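Local coordinates for lambda phage protein with carbohydrate-binding module (Shewanella oneidensis, PDB 2A5Z) that is of unknown function but has a jelly-roll fold resembling a carbohydrate-binding module, binds magnesium and may recognise sugars, at residues N131-T136 with A239-I244. Sequence-based numbering, arbitrary orientation.
Sequences NPAQLT and AGISLI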
loop_
_atom_site.group_PDB
_atom_site.type_symbol
_atom_site.label_atom_id
_atom_site.label_comp_id
_atom_site.label_asym_id
_atom_site.label_seq_id
_atom_site.Cartn_x
_atom_site.Cartn_y
_atom_site.Cartn_z
ATOM N N ASN C 131 8.395 2.489 33.130
ATOM C CA ASN C 131 9.821 2.715 33.294
ATOM C C ASN C 131 10.059 4.194 32.995
ATOM O O ASN C 131 9.442 4.733 32.068
ATOM C CB ASN C 131 10.595 1.801 32.325
ATOM C CG ASN C 131 12.098 1.819 32.554
ATOM O OD1 ASN C 131 12.775 2.815 32.275
ATOM N ND2 ASN C 131 12.636 0.697 33.026
ATOM N N PRO C 132 10.896 4.876 33.806
ATOM C CA PRO C 132 11.201 6.291 33.560
ATOM C C PRO C 132 11.794 6.582 32.170
ATOM O O PRO C 132 11.774 7.727 31.732
ATOM C CB PRO C 132 12.201 6.649 34.671
ATOM C CG PRO C 132 12.656 5.358 35.254
ATOM C CD PRO C 132 11.554 4.375 35.026
ATOM N N ALA C 133 12.272 5.550 31.480
ATOM C CA ALA C 133 12.847 5.691 30.141
ATOM C C ALA C 133 11.788 5.781 29.029
ATOM O O ALA C 133 12.113 6.136 27.883
ATOM C CB ALA C 133 13.805 4.549 29.861
ATOM N N GLN C 134 10.535 5.464 29.367
ATOM C CA GLN C 134 9.440 5.490 28.395
ATOM C C GLN C 134 8.930 6.908 28.109
ATOM O O GLN C 134 8.560 7.648 29.028
ATOM C CB GLN C 134 8.281 4.592 28.840
ATOM C CG GLN C 134 8.637 3.128 29.047
ATOM C CD GLN C 134 7.674 2.407 29.985
ATOM O OE1 GLN C 134 6.825 3.028 30.635
ATOM N NE2 GLN C 134 7.810 1.086 30.067
ATOM N N LEU C 135 8.919 7.267 26.823
ATOM C CA LEU C 135 8.353 8.530 26.343
ATOM C C LEU C 135 7.506 8.262 25.104
ATOM O O LEU C 135 8.011 7.773 24.088
ATOM C CB LEU C 135 9.455 9.568 26.034
ATOM C CG LEU C 135 9.081 10.903 25.351
ATOM C CD1 LEU C 135 8.195 11.791 26.227
ATOM C CD2 LEU C 135 10.320 11.670 24.946
ATOM N N THR C 136 6.220 8.569 25.212
ATOM C CA THR C 136 5.275 8.421 24.115
ATOM C C THR C 136 4.527 9.738 23.900
ATOM O O THR C 136 4.246 10.458 24.859
ATOM C CB THR C 136 4.273 7.271 24.406
ATOM O OG1 THR C 136 5.007 6.077 24.694
ATOM C CG2 THR C 136 3.364 7.007 23.219
ATOM N N ALA C 239 18.155 -2.375 26.507
ATOM C CA ALA C 239 17.184 -3.156 25.738
ATOM C C ALA C 239 16.212 -3.902 26.648
ATOM O O ALA C 239 16.489 -4.089 27.826
ATOM C CB ALA C 239 17.901 -4.135 24.821
ATOM N N GLY C 240 15.074 -4.317 26.091
ATOM C CA GLY C 240 14.118 -5.143 26.819
ATOM C C GLY C 240 13.037 -4.374 27.562
ATOM O O GLY C 240 12.161 -4.978 28.184
ATOM N N ILE C 241 13.104 -3.045 27.509
ATOM C CA ILE C 241 12.071 -2.211 28.107
ATOM C C ILE C 241 10.898 -2.127 27.139
ATOM O O ILE C 241 11.068 -1.695 25.994
ATOM C CB ILE C 241 12.573 -0.777 28.422
ATOM C CG1 ILE C 241 13.769 -0.811 29.370
ATOM C CG2 ILE C 241 11.428 0.082 28.991
ATOM C CD1 ILE C 241 14.405 0.555 29.602
ATOM N N SER C 242 9.719 -2.547 27.601
ATOM C CA SER C 242 8.498 -2.434 26.801
ATOM C C SER C 242 8.093 -0.972 26.651
ATOM O O SER C 242 8.170 -0.191 27.614
ATOM C CB SER C 242 7.343 -3.227 27.420
ATOM O OG SER C 242 7.556 -4.626 27.332
ATOM N N LEU C 243 7.694 -0.607 25.437
ATOM C CA LEU C 243 7.122 0.714 25.163
ATOM C C LEU C 243 5.621 0.545 24.953
ATOM O O LEU C 243 5.070 -0.515 25.258
ATOM C CB LEU C 243 7.813 1.366 23.948
ATOM C CG LEU C 243 9.352 1.479 24.040
ATOM C CD1 LEU C 243 9.926 2.256 22.864
ATOM C CD2 LEU C 243 9.808 2.098 25.362
ATOM N N ILE C 244 4.950 1.564 24.433
ATOM C CA ILE C 244 3.503 1.480 24.273
ATOM C C ILE C 244 3.132 0.713 22.982
ATOM O O ILE C 244 3.688 0.972 21.920
ATOM C CB ILE C 244 2.851 2.894 24.431
ATOM C CG1 ILE C 244 2.872 3.287 25.929
ATOM C CG2 ILE C 244 1.440 2.942 23.834
ATOM C CD1 ILE C 244 2.298 4.666 26.277
#
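An Asx turn combined with a type I beta turn leads into strand 134-137 of the jelly roll, and Ile-241, in the loop between strands 230-234 and 245-254, packs against the turn, on Asn-131 and Ala-133. Asn-131 OD1 accepts from Ala-133 N at 2.9 Å, in the carbonyl plane and on a lone pair, which fixes the amide over Ile-241. With CG anti to the backbone N (chi1 -172°), Asn-131 crosses Ile-241 at about a right angle: its CB meets CG2 of Ile-241 at 3.8 Å, while Ile-241 CD1 reaches both the amide and, at 4.0 Å, Ala-133 CB. Gln-134 runs extended beyond CG and past Leu-243 in the opposite direction, its CG 4.0 Å from Leu-243 CD2. Its NE2 has its stronger partner in Ala-129 O and makes a bent, weak bond to Ser-242 O (2.8 Å, 124°), while OE1 accepts weakly from the N of Asn-131. Farther along, Ile-244 CD1 presses on Thr-136 OG1 at 3.4 Å, a hydroxyl hydrogen-bonded to Thr-232 OG1. The buried amide of Gln-134 thus ties turn, loop and preceding chain together, but its link across the contact is weak, and aliphatic packing carries much of the rest.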